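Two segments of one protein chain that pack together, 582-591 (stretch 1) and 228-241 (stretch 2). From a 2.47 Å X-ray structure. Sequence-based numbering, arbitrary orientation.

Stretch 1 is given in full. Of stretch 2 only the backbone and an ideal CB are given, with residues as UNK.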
# COMPACT_ATOMS: atom_id res chain seq x y z
N GLN A 582 -2.67 -12.11 0.07
CA GLN A 582 -3.40 -12.51 -1.12
C GLN A 582 -3.17 -13.96 -1.55
O GLN A 582 -4.02 -14.55 -2.21
CB GLN A 582 -3.06 -11.58 -2.29
CG GLN A 582 -3.83 -10.27 -2.28
CD GLN A 582 -3.53 -9.42 -3.49
OE1 GLN A 582 -4.40 -9.19 -4.33
NE2 GLN A 582 -2.30 -8.93 -3.58
N MET A 583 -2.04 -14.53 -1.18
CA MET A 583 -1.76 -15.92 -1.56
C MET A 583 -2.54 -16.88 -0.67
O MET A 583 -3.02 -17.91 -1.13
CB MET A 583 -0.26 -16.22 -1.48
CG MET A 583 0.10 -17.61 -1.99
SD MET A 583 -0.44 -17.92 -3.69
CE MET A 583 0.82 -17.04 -4.61
N ALA A 584 -2.68 -16.52 0.60
CA ALA A 584 -3.49 -17.30 1.52
C ALA A 584 -4.96 -17.24 1.12
O ALA A 584 -5.72 -18.17 1.39
CB ALA A 584 -3.31 -16.78 2.94
N THR A 585 -5.34 -16.15 0.47
CA THR A 585 -6.74 -15.91 0.12
C THR A 585 -7.09 -16.44 -1.27
O THR A 585 -8.14 -17.05 -1.46
CB THR A 585 -7.07 -14.41 0.19
OG1 THR A 585 -6.94 -13.95 1.54
CG2 THR A 585 -8.49 -14.14 -0.29
N TYR A 586 -6.21 -16.19 -2.24
CA TYR A 586 -6.49 -16.55 -3.63
C TYR A 586 -5.69 -17.77 -4.10
O TYR A 586 -5.93 -18.28 -5.20
CB TYR A 586 -6.21 -15.37 -4.55
CG TYR A 586 -7.07 -14.16 -4.27
CD1 TYR A 586 -8.39 -14.12 -4.71
CD2 TYR A 586 -6.58 -13.08 -3.56
CE1 TYR A 586 -9.19 -13.02 -4.45
CE2 TYR A 586 -7.37 -11.98 -3.30
CZ TYR A 586 -8.67 -11.95 -3.75
OH TYR A 586 -9.46 -10.85 -3.49
N GLY A 587 -4.75 -18.22 -3.28
CA GLY A 587 -3.95 -19.39 -3.62
C GLY A 587 -4.84 -20.53 -4.07
O GLY A 587 -4.65 -21.10 -5.15
N PHE A 588 -5.81 -20.87 -3.24
CA PHE A 588 -6.82 -21.86 -3.58
C PHE A 588 -8.04 -21.13 -4.14
O PHE A 588 -8.83 -20.55 -3.40
CB PHE A 588 -7.20 -22.69 -2.35
CG PHE A 588 -8.10 -23.85 -2.66
CD1 PHE A 588 -7.61 -24.96 -3.34
CD2 PHE A 588 -9.42 -23.84 -2.26
CE1 PHE A 588 -8.44 -26.03 -3.62
CE2 PHE A 588 -10.25 -24.92 -2.53
CZ PHE A 588 -9.76 -26.01 -3.21
N HIS A 589 -8.18 -21.16 -5.47
CA HIS A 589 -9.12 -20.30 -6.17
C HIS A 589 -10.55 -20.32 -5.62
O HIS A 589 -11.18 -19.27 -5.48
CB HIS A 589 -9.15 -20.66 -7.66
CG HIS A 589 -9.83 -19.63 -8.52
ND1 HIS A 589 -9.14 -18.68 -9.23
CD2 HIS A 589 -11.14 -19.41 -8.76
CE1 HIS A 589 -10.00 -17.92 -9.89
NE2 HIS A 589 -11.22 -18.34 -9.62
N PRO A 590 -11.08 -21.51 -5.31
CA PRO A 590 -12.46 -21.60 -4.82
C PRO A 590 -12.73 -20.80 -3.55
O PRO A 590 -13.88 -20.47 -3.27
CB PRO A 590 -12.64 -23.10 -4.55
CG PRO A 590 -11.67 -23.76 -5.46
CD PRO A 590 -10.48 -22.85 -5.50
N ASN A 591 -11.68 -20.50 -2.78
CA ASN A 591 -11.85 -19.73 -1.55
C ASN A 591 -12.24 -18.28 -1.83
O ASN A 591 -12.83 -17.61 -0.99
CB ASN A 591 -10.57 -19.78 -0.71
CG ASN A 591 -10.72 -19.05 0.62
OD1 ASN A 591 -11.42 -19.52 1.52
ND2 ASN A 591 -10.05 -17.91 0.74
N UNK A 228 -12.44 -31.28 -10.97
CA UNK A 228 -13.09 -31.13 -9.67
C UNK A 228 -12.43 -30.03 -8.84
O UNK A 228 -11.35 -29.54 -9.18
CB UNK A 228 -13.06 -32.45 -8.91
N UNK A 229 -13.09 -29.67 -7.74
CA UNK A 229 -12.65 -28.56 -6.90
C UNK A 229 -11.27 -28.79 -6.30
O UNK A 229 -10.52 -27.85 -6.06
CB UNK A 229 -13.66 -28.32 -5.78
N UNK A 230 -10.94 -30.05 -6.04
CA UNK A 230 -9.69 -30.39 -5.38
C UNK A 230 -8.49 -30.23 -6.31
O UNK A 230 -7.35 -30.17 -5.85
CB UNK A 230 -9.75 -31.82 -4.85
N UNK A 231 -8.74 -30.16 -7.61
CA UNK A 231 -7.65 -30.06 -8.59
C UNK A 231 -7.00 -28.68 -8.61
O UNK A 231 -5.93 -28.51 -9.18
CB UNK A 231 -8.17 -30.39 -9.99
N UNK A 232 -7.65 -27.69 -8.00
CA UNK A 232 -7.07 -26.36 -7.90
C UNK A 232 -5.77 -26.39 -7.09
O UNK A 232 -4.94 -25.49 -7.21
CB UNK A 232 -8.07 -25.39 -7.26
N UNK A 233 -5.61 -27.43 -6.27
CA UNK A 233 -4.39 -27.59 -5.48
C UNK A 233 -3.17 -27.85 -6.36
O UNK A 233 -2.03 -27.77 -5.89
CB UNK A 233 -4.56 -28.73 -4.48
N UNK A 234 -3.41 -28.16 -7.63
CA UNK A 234 -2.32 -28.39 -8.58
C UNK A 234 -1.52 -27.12 -8.84
O UNK A 234 -0.36 -27.18 -9.25
CB UNK A 234 -2.87 -28.93 -9.90
N UNK A 235 -2.15 -25.97 -8.61
CA UNK A 235 -1.52 -24.69 -8.90
C UNK A 235 -0.46 -24.33 -7.86
O UNK A 235 0.35 -23.42 -8.08
CB UNK A 235 -2.58 -23.59 -8.97
N UNK A 236 -0.45 -25.05 -6.74
CA UNK A 236 0.53 -24.80 -5.70
C UNK A 236 1.73 -25.74 -5.85
O UNK A 236 1.79 -26.80 -5.22
CB UNK A 236 -0.11 -24.96 -4.32
N UNK A 237 2.67 -25.33 -6.69
CA UNK A 237 3.89 -26.08 -6.92
C UNK A 237 4.97 -25.63 -5.95
O UNK A 237 4.77 -24.66 -5.21
CB UNK A 237 4.36 -25.92 -8.37
N UNK A 238 6.12 -26.32 -5.94
CA UNK A 238 7.24 -25.88 -5.10
C UNK A 238 7.69 -24.46 -5.43
O UNK A 238 8.38 -23.84 -4.62
CB UNK A 238 8.42 -26.84 -5.26
N UNK A 239 7.30 -23.96 -6.60
CA UNK A 239 7.62 -22.59 -6.99
C UNK A 239 6.91 -21.60 -6.07
O UNK A 239 7.38 -20.48 -5.86
CB UNK A 239 7.23 -22.34 -8.45
N UNK A 240 5.77 -22.01 -5.52
CA UNK A 240 5.05 -21.22 -4.53
C UNK A 240 5.60 -21.58 -3.15
O UNK A 240 5.26 -22.62 -2.59
CB UNK A 240 3.54 -21.47 -4.61
N UNK A 241 6.45 -20.71 -2.61
CA UNK A 241 7.22 -21.04 -1.42
C UNK A 241 6.40 -21.00 -0.13
O UNK A 241 6.78 -21.62 0.87
CB UNK A 241 8.40 -20.08 -1.30

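Position 228 opens the stretch with extended backbone angles (-151/169). Nothing of stretch 1 lies within 5.5 Å of its ideal CB, so this contact sets no preference. It is C228.

Position 229 begins a 3-10 segment that runs to 235. Its CB points sideways, 5.0 Å from P590 CG and 5.2 Å from F588 CZ. An apolar side chain of moderate size would suit, and several would do. The residue is L229. Its CD2 comes within 4.4 Å of P590 CG, and its backbone O lies 3.5 Å from F588 CZ.

Position 230 points away, so almost any side chain is possible. It is E230. The side chain bends back, bringing OE2 to 4.4 Å from F588 CZ. Position 231 also points away and is D231, which makes no contact.

Position 232 points toward stretch 1. Its ideal CB is 3.7 Å from F588 CE1 and 3.9 Å from P590 CD, with the backbone N of H589 4.6 Å away. The surroundings are largely carbon, so a large apolar or aromatic side chain would suit. It is F232, chi1 m. P590 CD sits over one ring face, 4.0 Å from the ring centroid, a CH-pi contact. The rings of H589 and F232 are near parallel (15°) but slid apart, with centroids 5.5 Å apart, so they barely overlap. F588 CE1 packs on F232 CB at 3.7 Å.

Position 233 points sideways, its CB 4.8 Å from F588 CE1. A side chain with a carbon stem could lie along this ring, whatever its end. It is R233, whose CG is 3.7 Å from F588 CE1.

Position 234 is out of reach, so this contact leaves it open; it is Q234. Position 235 points toward stretch 1, but its CB comes no closer than 5.0 Å, to G587 O, so little preference is set. It is L235.

Position 236 points toward stretch 1, yet nothing there lies within 5.5 Å of its CB. Leucine, isoleucine or methionine could cross the gap, and a long polar chain might reach G587 O. I236 places CD1 3.9 Å from G587 O.

Positions 237 to 240 form a type I turn. The first three are out of reach, so only the turn guides them. At 237 a small hydroxyl or acid could accept from a turn NH; at 238 a phi of -58° suits proline, among others; 239 is free. They are T237, P238 and A239. A239 N donates to T237 OG1 (3.2 Å).

Position 240 points toward stretch 1, its CB 5.2 Å from M583 CE. An apolar side chain fits. I240 places CG2 4.1 Å from M583 CE.

Position 241 is out of reach and left open: K241, poorly ordered.

Stretch 2 (228-241) CLEDFRQLITPAIK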
# COMPACT_ATOMS: atom_id res chain seq x y z
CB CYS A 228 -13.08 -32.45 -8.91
SG CYS A 228 -11.44 -33.03 -8.43
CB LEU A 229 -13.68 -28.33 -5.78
CG LEU A 229 -15.05 -27.86 -6.26
CD1 LEU A 229 -16.11 -28.07 -5.18
CD2 LEU A 229 -14.99 -26.40 -6.67
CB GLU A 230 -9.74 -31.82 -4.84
CG GLU A 230 -10.87 -32.06 -3.86
CD GLU A 230 -10.89 -31.05 -2.73
OE1 GLU A 230 -10.24 -31.30 -1.69
OE2 GLU A 230 -11.55 -30.00 -2.89
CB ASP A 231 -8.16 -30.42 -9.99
CG ASP A 231 -8.33 -31.92 -10.18
OD1 ASP A 231 -7.73 -32.69 -9.41
OD2 ASP A 231 -9.06 -32.32 -11.11
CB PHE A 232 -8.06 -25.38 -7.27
CG PHE A 232 -9.06 -24.83 -8.25
CD1 PHE A 232 -8.68 -23.89 -9.19
CD2 PHE A 232 -10.38 -25.23 -8.21
CE1 PHE A 232 -9.60 -23.38 -10.10
CE2 PHE A 232 -11.31 -24.72 -9.11
CZ PHE A 232 -10.91 -23.80 -10.05
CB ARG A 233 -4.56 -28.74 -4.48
CG ARG A 233 -5.62 -28.49 -3.42
CD ARG A 233 -6.17 -29.79 -2.85
NE ARG A 233 -5.33 -30.33 -1.77
CZ ARG A 233 -5.62 -30.27 -0.47
NH1 ARG A 233 -6.73 -29.69 -0.05
NH2 ARG A 233 -4.79 -30.80 0.41
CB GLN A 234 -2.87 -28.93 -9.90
CG GLN A 234 -3.49 -30.31 -9.82
CD GLN A 234 -4.03 -30.78 -11.15
OE1 GLN A 234 -3.71 -30.22 -12.20
NE2 GLN A 234 -4.86 -31.82 -11.12
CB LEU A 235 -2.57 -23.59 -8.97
CG LEU A 235 -3.65 -23.78 -10.04
CD1 LEU A 235 -4.61 -22.61 -10.07
CD2 LEU A 235 -3.00 -23.98 -11.41
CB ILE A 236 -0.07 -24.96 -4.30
CG1 ILE A 236 -1.31 -24.07 -4.16
CG2 ILE A 236 0.96 -24.60 -3.23
CD1 ILE A 236 -1.07 -22.61 -4.48
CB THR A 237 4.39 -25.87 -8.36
OG1 THR A 237 4.75 -24.49 -8.54
CG2 THR A 237 3.31 -26.25 -9.36
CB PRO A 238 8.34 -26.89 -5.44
CG PRO A 238 7.60 -28.11 -5.87
CD PRO A 238 6.39 -27.61 -6.59
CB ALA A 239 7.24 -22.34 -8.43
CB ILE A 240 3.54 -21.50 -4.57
CG1 ILE A 240 3.02 -21.40 -6.00
CG2 ILE A 240 2.80 -20.53 -3.66
CD1 ILE A 240 3.27 -20.07 -6.66
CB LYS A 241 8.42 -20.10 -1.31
CG LYS A 241 9.34 -20.18 -2.52
CD LYS A 241 10.66 -19.46 -2.29
CE LYS A 241 11.56 -19.57 -3.52
NZ LYS A 241 11.83 -20.99 -3.89
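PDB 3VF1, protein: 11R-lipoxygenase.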